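Filamentation induced by cAMP protein Fic (Desulfovibrio alaskensis, PDB 4RGL) belongs to the Fic/DOC family, joining a mostly helical Fic fold to a C-terminal domain of the helix-turn-helix clan. Local coordinates at residues W101-E106 and D159-T164; Q9-I14 and H176-F181; R51-S56 and E67-V72. All blocks are in the same frame, centred on the assembly; numbering follows the deposited sequence.

Contact 1: W101-E106 and D159-T164; sequences WDASVE and DWLENT
Leu-161 reaches from the last turns of helix 150-163 to Ala-103, in the loop just before helix 106-117, and forms the tight, inner part of the contact. One branch does the touching: CD2 of Leu-161 lies 3.8 Å from CB of Ala-103 and 3.6 Å from O of the same alanine. With Leu-161 CG anti to the backbone N (chi1 -172°), the forked end is carried across to the loop. Helix 189-202 closes this inner side: Leu-199 and Ile-200 pack on Ala-103, Ile-200 also meets Leu-161, and Trp-196 donates its indole N-H to the carbonyl oxygen of Ala-103. One residue further along each segment the contact moves toward solvent. Ser-104 CB rests 3.7 Å from Glu-162 CB, methylene against methylene, while the exposed Glu-162 chain runs on extended beyond CG. The serine hydroxyl turns back into its own loop, where Ser-104 OG and Asp-102 OD1 are 2.7 Å apart, OG meeting the carboxylate from 43° out of its plane. Ser-104 N also donates to Asp-102 OD1, at 3.1 Å and nearly straight (167°), meeting the anti lone pair of that oxygen; this closes an Asx turn. It lies within a type I beta turn from Asp-102 to Val-105, the N-cap of the helix that follows. Across the contact, then, the chemistry is van der Waals packing, mostly carbon on carbon, with one methyl also against the Ala-103 carbonyl oxygen; Ser-104 OG and N are engaged with Asp-102 OD1, while other polar atoms of the loop bond to helices 106-117 and 189-202.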
loop_
_atom_site.group_PDB
_atom_site.type_symbol
_atom_site.label_atom_id
_atom_site.label_comp_id
_atom_site.label_asym_id
_atom_site.label_seq_id
_atom_site.Cartn_x
_atom_site.Cartn_y
_atom_site.Cartn_z
ATOM N N TRP A 101 -4.340 -12.174 -11.458
ATOM C CA TRP A 101 -3.918 -11.611 -12.736
ATOM C C TRP A 101 -2.429 -11.816 -13.049
ATOM O O TRP A 101 -1.565 -11.698 -12.172
ATOM C CB TRP A 101 -4.231 -10.122 -12.798
ATOM C CG TRP A 101 -5.653 -9.796 -12.472
ATOM C CD1 TRP A 101 -6.767 -10.441 -12.924
ATOM C CD2 TRP A 101 -6.119 -8.666 -11.732
ATOM N NE1 TRP A 101 -7.892 -9.846 -12.416
ATOM C CE2 TRP A 101 -7.527 -8.737 -11.701
ATOM C CE3 TRP A 101 -5.479 -7.598 -11.081
ATOM C CZ2 TRP A 101 -8.308 -7.793 -11.030
ATOM C CZ3 TRP A 101 -6.254 -6.674 -10.401
ATOM C CH2 TRP A 101 -7.652 -6.768 -10.390
ATOM N N ASP A 102 -2.146 -12.038 -14.342
ATOM C CA ASP A 102 -0.824 -12.022 -14.931
ATOM C C ASP A 102 -0.703 -10.755 -15.783
ATOM O O ASP A 102 -1.565 -10.503 -16.631
ATOM C CB ASP A 102 -0.599 -13.311 -15.770
ATOM C CG ASP A 102 0.792 -13.450 -16.371
ATOM O OD1 ASP A 102 1.297 -12.451 -16.939
ATOM O OD2 ASP A 102 1.306 -14.588 -16.413
ATOM N N ALA A 103 0.286 -9.901 -15.479
ATOM C CA ALA A 103 0.402 -8.559 -16.072
ATOM C C ALA A 103 0.427 -8.577 -17.634
ATOM O O ALA A 103 0.132 -7.556 -18.258
ATOM C CB ALA A 103 1.644 -7.875 -15.553
ATOM N N SER A 104 0.773 -9.712 -18.243
ATOM C CA SER A 104 0.882 -9.790 -19.701
ATOM C C SER A 104 -0.450 -10.243 -20.360
ATOM O O SER A 104 -0.565 -10.211 -21.591
ATOM C CB SER A 104 2.005 -10.739 -20.099
ATOM O OG SER A 104 1.787 -12.043 -19.586
ATOM N N VAL A 105 -1.452 -10.647 -19.544
ATOM C CA VAL A 105 -2.735 -11.136 -20.075
ATOM C C VAL A 105 -3.696 -9.958 -20.298
ATOM O O VAL A 105 -4.096 -9.289 -19.336
ATOM C CB VAL A 105 -3.372 -12.210 -19.150
ATOM C CG1 VAL A 105 -4.720 -12.679 -19.703
ATOM C CG2 VAL A 105 -2.428 -13.390 -18.955
ATOM N N GLU A 106 -4.117 -9.744 -21.573
ATOM C CA GLU A 106 -5.024 -8.649 -21.942
ATOM C C GLU A 106 -6.356 -8.766 -21.194
ATOM O O GLU A 106 -6.877 -7.763 -20.705
ATOM C CB GLU A 106 -5.263 -8.633 -23.460
ATOM C CG GLU A 106 -5.909 -7.350 -23.961
ATOM C CD GLU A 106 -6.026 -7.251 -25.470
ATOM O OE1 GLU A 106 -6.374 -8.270 -26.109
ATOM O OE2 GLU A 106 -5.829 -6.136 -26.008
ATOM N N ASP A 159 2.608 -8.129 -25.368
ATOM C CA ASP A 159 3.465 -9.172 -25.936
ATOM C C ASP A 159 4.908 -8.922 -25.546
ATOM O O ASP A 159 5.619 -9.861 -25.180
ATOM C CB ASP A 159 3.324 -9.233 -27.467
ATOM C CG ASP A 159 4.203 -10.292 -28.116
ATOM O OD1 ASP A 159 4.146 -11.466 -27.676
ATOM O OD2 ASP A 159 4.918 -9.957 -29.086
ATOM N N TRP A 160 5.336 -7.640 -25.583
ATOM C CA TRP A 160 6.678 -7.246 -25.176
ATOM C C TRP A 160 6.927 -7.609 -23.725
ATOM O O TRP A 160 7.964 -8.179 -23.407
ATOM C CB TRP A 160 6.892 -5.736 -25.389
ATOM C CG TRP A 160 8.150 -5.222 -24.754
ATOM C CD1 TRP A 160 9.413 -5.291 -25.265
ATOM C CD2 TRP A 160 8.278 -4.666 -23.440
ATOM N NE1 TRP A 160 10.320 -4.810 -24.349
ATOM C CE2 TRP A 160 9.650 -4.411 -23.224
ATOM C CE3 TRP A 160 7.362 -4.343 -22.424
ATOM C CZ2 TRP A 160 10.126 -3.840 -22.040
ATOM C CZ3 TRP A 160 7.839 -3.800 -21.244
ATOM C CH2 TRP A 160 9.207 -3.569 -21.054
ATOM N N LEU A 161 5.968 -7.282 -22.841
ATOM C CA LEU A 161 6.085 -7.526 -21.404
ATOM C C LEU A 161 6.240 -9.034 -21.100
ATOM O O LEU A 161 6.976 -9.403 -20.183
ATOM C CB LEU A 161 4.848 -6.959 -20.675
ATOM C CG LEU A 161 4.900 -6.968 -19.142
ATOM C CD1 LEU A 161 5.993 -6.039 -18.622
ATOM C CD2 LEU A 161 3.561 -6.573 -18.556
ATOM N N GLU A 162 5.565 -9.892 -21.877
ATOM C CA GLU A 162 5.632 -11.338 -21.671
ATOM C C GLU A 162 7.018 -11.891 -22.061
ATOM O O GLU A 162 7.553 -12.760 -21.366
ATOM C CB GLU A 162 4.530 -12.047 -22.486
ATOM C CG GLU A 162 4.435 -13.545 -22.216
ATOM C CD GLU A 162 3.497 -14.307 -23.138
ATOM O OE1 GLU A 162 3.018 -13.710 -24.131
ATOM O OE2 GLU A 162 3.295 -15.520 -22.902
ATOM N N ASN A 163 7.596 -11.380 -23.163
ATOM C CA ASN A 163 8.832 -11.927 -23.717
ATOM C C ASN A 163 10.059 -11.001 -23.462
ATOM O O ASN A 163 11.113 -11.217 -24.064
ATOM C CB ASN A 163 8.666 -12.171 -25.231
ATOM C CG ASN A 163 7.529 -13.111 -25.581
ATOM O OD1 ASN A 163 7.455 -14.251 -25.095
ATOM N ND2 ASN A 163 6.672 -12.687 -26.501
ATOM N N THR A 164 9.939 -10.019 -22.539
ATOM C CA THR A 164 11.057 -9.100 -22.279
ATOM C C THR A 164 12.134 -9.774 -21.413
ATOM O O THR A 164 11.821 -10.576 -20.524
ATOM C CB THR A 164 10.575 -7.791 -21.625
ATOM O OG1 THR A 164 11.680 -6.888 -21.535
ATOM C CG2 THR A 164 9.958 -8.010 -20.237
#

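Contact 2: Q9-I14 and H176-F181; sequences QPPYTI and HYEFEF
Two flat groups of helix 168-182, the Tyr-177 ring and the Glu-178 carboxylate, receive the prolines of the N-terminal segment. Pro-11 comes to the tyrosine ring obliquely, with Pro-11 CG 4.0 Å from Tyr-177 CE2. At the carboxylate, OE2 of Glu-178 lies 3.3 Å from CB of Pro-10 and 3.4 Å from CD of Pro-11, so the same oxygen meets carbon of both proline rings. The glutamate chain bends at its second torsion (chi2 -61°), laying Glu-178 CG alongside the first proline, 3.7 Å from Pro-10 CB. These are carbon contacts and carbon-oxygen contacts, and none of them is a hydrogen bond. Within residues 9-14, Tyr-12 N bonds to Pro-10 O at 2.6 Å, making Pro-11 the centre of an inverse gamma turn, which bends the chain where the two rings meet the helix. Around them, Trp-160 and Ile-174 pack on Pro-10, Tyr-8 touches Glu-178, and Tyr-177 leans on Leu-228 of helix 221-234. The result is an irregular N-terminal segment with two consecutive prolines, leading into helix 16-32, laid over the outer side of the Fic-fold helix that directly precedes the family's signature sequence, which begins at His-183.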
loop_
_atom_site.group_PDB
_atom_site.type_symbol
_atom_site.label_atom_id
_atom_site.label_comp_id
_atom_site.label_asym_id
_atom_site.label_seq_id
_atom_site.Cartn_x
_atom_site.Cartn_y
_atom_site.Cartn_z
ATOM N N GLN A 9 9.755 -2.546 -29.832
ATOM C CA GLN A 9 10.381 -2.385 -28.520
ATOM C C GLN A 9 10.334 -0.904 -28.084
ATOM O O GLN A 9 10.643 -0.007 -28.876
ATOM C CB GLN A 9 11.845 -2.917 -28.506
ATOM C CG GLN A 9 12.809 -2.162 -29.427
ATOM C CD GLN A 9 14.244 -2.363 -29.007
ATOM O OE1 GLN A 9 14.741 -1.716 -28.075
ATOM N NE2 GLN A 9 14.951 -3.239 -29.703
ATOM N N PRO A 10 9.945 -0.629 -26.821
ATOM C CA PRO A 10 9.896 0.772 -26.360
ATOM C C PRO A 10 11.320 1.393 -26.218
ATOM O O PRO A 10 12.320 0.664 -26.274
ATOM C CB PRO A 10 9.185 0.668 -24.999
ATOM C CG PRO A 10 8.576 -0.725 -24.977
ATOM C CD PRO A 10 9.493 -1.558 -25.773
ATOM N N PRO A 11 11.434 2.754 -26.050
ATOM C CA PRO A 11 12.781 3.376 -25.997
ATOM C C PRO A 11 13.524 3.061 -24.689
ATOM O O PRO A 11 13.792 3.965 -23.889
ATOM C CB PRO A 11 12.481 4.875 -26.112
ATOM C CG PRO A 11 11.089 5.022 -25.605
ATOM C CD PRO A 11 10.364 3.777 -26.025
ATOM N N TYR A 12 13.916 1.798 -24.508
ATOM C CA TYR A 12 14.628 1.381 -23.316
ATOM C C TYR A 12 16.135 1.465 -23.537
ATOM O O TYR A 12 16.691 0.690 -24.323
ATOM C CB TYR A 12 14.217 -0.047 -22.908
ATOM N N THR A 13 16.792 2.463 -22.902
ATOM C CA THR A 13 18.258 2.616 -22.947
ATOM C C THR A 13 18.797 2.754 -21.514
ATOM O O THR A 13 18.429 3.692 -20.802
ATOM C CB THR A 13 18.664 3.816 -23.829
ATOM O OG1 THR A 13 17.992 4.985 -23.364
ATOM C CG2 THR A 13 18.357 3.587 -25.312
ATOM N N ILE A 14 19.623 1.779 -21.074
ATOM C CA ILE A 14 20.132 1.721 -19.694
ATOM C C ILE A 14 21.134 2.884 -19.434
ATOM O O ILE A 14 21.623 3.503 -20.378
ATOM C CB ILE A 14 20.788 0.321 -19.394
ATOM C CG1 ILE A 14 19.802 -0.853 -19.694
ATOM C CG2 ILE A 14 21.296 0.245 -17.952
ATOM C CD1 ILE A 14 19.674 -1.250 -21.216
ATOM N N HIS A 176 4.641 1.238 -17.499
ATOM C CA HIS A 176 3.960 2.425 -16.956
ATOM C C HIS A 176 4.064 3.589 -17.935
ATOM O O HIS A 176 3.068 4.243 -18.221
ATOM C CB HIS A 176 4.586 2.817 -15.590
ATOM C CG HIS A 176 3.735 3.736 -14.753
ATOM N ND1 HIS A 176 3.575 3.528 -13.394
ATOM C CD2 HIS A 176 3.019 4.827 -15.113
ATOM C CE1 HIS A 176 2.797 4.509 -12.970
ATOM N NE2 HIS A 176 2.421 5.304 -13.971
ATOM N N TYR A 177 5.266 3.813 -18.482
ATOM C CA TYR A 177 5.543 4.899 -19.416
ATOM C C TYR A 177 4.781 4.709 -20.721
ATOM O O TYR A 177 4.173 5.657 -21.222
ATOM C CB TYR A 177 7.050 4.987 -19.685
ATOM C CG TYR A 177 7.428 5.949 -20.786
ATOM C CD1 TYR A 177 7.484 7.320 -20.552
ATOM C CD2 TYR A 177 7.861 5.484 -22.025
ATOM C CE1 TYR A 177 7.900 8.208 -21.542
ATOM C CE2 TYR A 177 8.318 6.359 -23.009
ATOM C CZ TYR A 177 8.327 7.722 -22.767
ATOM O OH TYR A 177 8.741 8.590 -23.751
ATOM N N GLU A 178 4.805 3.495 -21.273
ATOM C CA GLU A 178 4.106 3.200 -22.517
ATOM C C GLU A 178 2.589 3.256 -22.322
ATOM O O GLU A 178 1.890 3.877 -23.125
ATOM C CB GLU A 178 4.522 1.830 -23.054
ATOM C CG GLU A 178 5.950 1.793 -23.575
ATOM C CD GLU A 178 6.220 2.740 -24.730
ATOM O OE1 GLU A 178 5.379 2.806 -25.655
ATOM O OE2 GLU A 178 7.278 3.407 -24.714
ATOM N N PHE A 179 2.085 2.647 -21.217
ATOM C CA PHE A 179 0.653 2.614 -20.897
ATOM C C PHE A 179 0.089 4.031 -20.756
ATOM O O PHE A 179 -1.006 4.300 -21.237
ATOM C CB PHE A 179 0.412 1.813 -19.597
ATOM C CG PHE A 179 -1.041 1.579 -19.267
ATOM C CD1 PHE A 179 -1.771 2.524 -18.549
ATOM C CD2 PHE A 179 -1.676 0.405 -19.647
ATOM C CE1 PHE A 179 -3.128 2.319 -18.268
ATOM C CE2 PHE A 179 -3.025 0.189 -19.340
ATOM C CZ PHE A 179 -3.741 1.149 -18.652
ATOM N N GLU A 180 0.841 4.937 -20.094
ATOM C CA GLU A 180 0.395 6.318 -19.884
ATOM C C GLU A 180 0.282 7.059 -21.232
ATOM O O GLU A 180 -0.621 7.876 -21.410
ATOM C CB GLU A 180 1.364 7.060 -18.933
ATOM C CG GLU A 180 0.784 8.336 -18.315
ATOM C CD GLU A 180 0.876 9.604 -19.159
ATOM O OE1 GLU A 180 1.543 9.572 -20.219
ATOM O OE2 GLU A 180 0.375 10.654 -18.697
ATOM N N PHE A 181 1.197 6.760 -22.182
ATOM C CA PHE A 181 1.177 7.380 -23.504
ATOM C C PHE A 181 -0.054 6.936 -24.307
ATOM O O PHE A 181 -0.628 7.742 -25.051
ATOM C CB PHE A 181 2.463 7.045 -24.280
ATOM C CG PHE A 181 2.423 7.429 -25.746
ATOM C CD1 PHE A 181 2.663 8.737 -26.147
ATOM C CD2 PHE A 181 2.130 6.480 -26.723
ATOM C CE1 PHE A 181 2.598 9.095 -27.501
ATOM C CE2 PHE A 181 2.056 6.841 -28.072
ATOM C CZ PHE A 181 2.303 8.143 -28.453
#

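Contact 3: R51-S56 and E67-V72; sequences RTIQAS and EQVTAV
Apolar contact carries this pairing, and Val-69 is at its centre. Val-69 CG2 lies 3.6 Å from CG and 3.9 Å from CB of Gln-54, while Val-69 CG1 faces the other way along helix 42-59, 4.0 Å from Gln-54 CB and 4.3 Å from CG2 of Ile-53. With CG1 anti to the valine N (chi1 171°) and CG2 anti to its carbonyl carbon, both methyls are directed at the partner helix, and the Gln-54 side chain crosses the valine at about a right angle. The backbones come close here, with Gln-54 CA and Val-69 CA 6.1 Å apart. Helix 82-95 adds to the same apolar cluster, Val-88 touching Val-69 and Ala-91 touching Ile-53.

Polar interactions belong to the surroundings. Gln-54 offers its methylenes to Val-69, but a bend at its second torsion (chi2 -77°) takes the amide off elsewhere, where NE2 donates to the carbonyl oxygen of Leu-64 in the connection between the two helices. One residue thus packs against helix 66-74 and ties down the chain leading into it. On another side of helix 42-59, Thr-52 is bonded to Glu-214, and Ser-56 to Arg-194 of the Fic signature sequence. Ser-56 opens a Ser-x-x-x-Glu-Asn sequence, consistent with the inhibitory-helix motif of Fic proteins.

Chemically the interface divides glutamine in two: its aliphatic stem serves as an apolar surface for valine, and its buried amide nitrogen is satisfied by a main-chain oxygen, so a polar side chain can sit between two successive helices that meet at a steep angle.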
loop_
_atom_site.group_PDB
_atom_site.type_symbol
_atom_site.label_atom_id
_atom_site.label_comp_id
_atom_site.label_asym_id
_atom_site.label_seq_id
_atom_site.Cartn_x
_atom_site.Cartn_y
_atom_site.Cartn_z
ATOM N N ARG A 51 -2.739 3.254 2.215
ATOM C CA ARG A 51 -1.877 4.361 1.771
ATOM C C ARG A 51 -1.745 4.372 0.244
ATOM O O ARG A 51 -1.844 5.435 -0.371
ATOM C CB ARG A 51 -0.486 4.267 2.420
ATOM C CG ARG A 51 -0.474 4.608 3.903
ATOM C CD ARG A 51 0.917 4.491 4.486
ATOM N NE ARG A 51 1.840 5.449 3.878
ATOM C CZ ARG A 51 3.162 5.368 3.977
ATOM N NH1 ARG A 51 3.725 4.346 4.612
ATOM N NH2 ARG A 51 3.933 6.278 3.398
ATOM N N THR A 52 -1.531 3.180 -0.370
ATOM C CA THR A 52 -1.448 3.034 -1.831
ATOM C C THR A 52 -2.751 3.543 -2.503
ATOM O O THR A 52 -2.694 4.352 -3.434
ATOM C CB THR A 52 -1.177 1.555 -2.194
ATOM O OG1 THR A 52 0.156 1.222 -1.818
ATOM C CG2 THR A 52 -1.386 1.264 -3.680
ATOM N N ILE A 53 -3.908 3.089 -2.005
ATOM C CA ILE A 53 -5.203 3.443 -2.571
ATOM C C ILE A 53 -5.459 4.948 -2.410
ATOM O O ILE A 53 -5.746 5.627 -3.397
ATOM C CB ILE A 53 -6.331 2.594 -1.916
ATOM C CG1 ILE A 53 -6.167 1.091 -2.292
ATOM C CG2 ILE A 53 -7.712 3.117 -2.316
ATOM C CD1 ILE A 53 -6.916 0.146 -1.417
ATOM N N GLN A 54 -5.314 5.474 -1.176
ATOM C CA GLN A 54 -5.567 6.883 -0.902
ATOM C C GLN A 54 -4.690 7.776 -1.791
ATOM O O GLN A 54 -5.205 8.684 -2.431
ATOM C CB GLN A 54 -5.331 7.199 0.584
ATOM C CG GLN A 54 -5.750 8.621 0.998
ATOM C CD GLN A 54 -4.761 9.671 0.563
ATOM O OE1 GLN A 54 -3.547 9.496 0.665
ATOM N NE2 GLN A 54 -5.262 10.805 0.131
ATOM N N ALA A 55 -3.376 7.489 -1.860
ATOM C CA ALA A 55 -2.448 8.303 -2.652
ATOM C C ALA A 55 -2.748 8.191 -4.154
ATOM O O ALA A 55 -2.844 9.214 -4.830
ATOM C CB ALA A 55 -1.015 7.890 -2.374
ATOM N N SER A 56 -2.940 6.948 -4.669
ATOM C CA SER A 56 -3.243 6.729 -6.100
ATOM C C SER A 56 -4.501 7.506 -6.516
ATOM O O SER A 56 -4.501 8.157 -7.563
ATOM C CB SER A 56 -3.425 5.240 -6.391
ATOM O OG SER A 56 -3.666 4.999 -7.767
ATOM N N GLU A 67 -7.361 9.249 6.691
ATOM C CA GLU A 67 -8.282 8.896 7.775
ATOM C C GLU A 67 -9.661 8.473 7.206
ATOM O O GLU A 67 -10.252 7.499 7.683
ATOM C CB GLU A 67 -8.437 10.088 8.749
ATOM C CG GLU A 67 -9.333 9.802 9.950
ATOM C CD GLU A 67 -9.558 10.985 10.880
ATOM O OE1 GLU A 67 -8.727 11.924 10.866
ATOM O OE2 GLU A 67 -10.537 10.945 11.661
ATOM N N GLN A 68 -10.146 9.186 6.162
ATOM C CA GLN A 68 -11.433 8.878 5.526
ATOM C C GLN A 68 -11.355 7.562 4.742
ATOM O O GLN A 68 -12.184 6.677 4.949
ATOM C CB GLN A 68 -11.876 10.024 4.599
ATOM C CG GLN A 68 -12.294 11.285 5.345
ATOM C CD GLN A 68 -12.726 12.377 4.397
ATOM O OE1 GLN A 68 -11.910 12.981 3.687
ATOM N NE2 GLN A 68 -14.018 12.682 4.393
ATOM N N VAL A 69 -10.334 7.422 3.859
ATOM C CA VAL A 69 -10.148 6.208 3.054
ATOM C C VAL A 69 -10.034 4.972 3.985
ATOM O O VAL A 69 -10.646 3.936 3.709
ATOM C CB VAL A 69 -8.919 6.336 2.121
ATOM C CG1 VAL A 69 -8.590 5.003 1.450
ATOM C CG2 VAL A 69 -9.144 7.427 1.079
ATOM N N THR A 70 -9.327 5.124 5.130
ATOM C CA THR A 70 -9.221 4.062 6.134
ATOM C C THR A 70 -10.615 3.676 6.638
ATOM O O THR A 70 -10.964 2.496 6.635
ATOM C CB THR A 70 -8.319 4.516 7.296
ATOM O OG1 THR A 70 -7.038 4.870 6.784
ATOM C CG2 THR A 70 -8.173 3.449 8.369
ATOM N N ALA A 71 -11.432 4.686 7.014
ATOM C CA ALA A 71 -12.775 4.464 7.535
ATOM C C ALA A 71 -13.685 3.781 6.489
ATOM O O ALA A 71 -14.485 2.919 6.851
ATOM C CB ALA A 71 -13.384 5.780 7.978
ATOM N N VAL A 72 -13.538 4.149 5.183
ATOM C CA VAL A 72 -14.313 3.520 4.096
ATOM C C VAL A 72 -14.002 2.036 4.045
ATOM O O VAL A 72 -14.913 1.211 4.088
ATOM C CB VAL A 72 -14.033 4.187 2.721
ATOM C CG1 VAL A 72 -14.802 3.482 1.605
ATOM C CG2 VAL A 72 -14.368 5.663 2.751
#

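How the contacts relate
Along the chain, contact 3 closes first, between the successive helices 42-59 and 66-74; contact 1 follows, and both are nested inside the long loop closed by contact 2. Contacts 1 and 2 are neighbours, their centres 14 Å apart, on helices 150-163 and 168-182, which follow each other in the chain. They touch directly, Trp-160 NE1 lying 3.6 Å from Pro-10 CD. Contact 3 stands apart, its centre about 29 Å from each of the others. The N-terminal segment and the loop before helix 106-117 thus join one helical pair, while the pair of helices 42-59 and 66-74 packs nearer the centre of the chain.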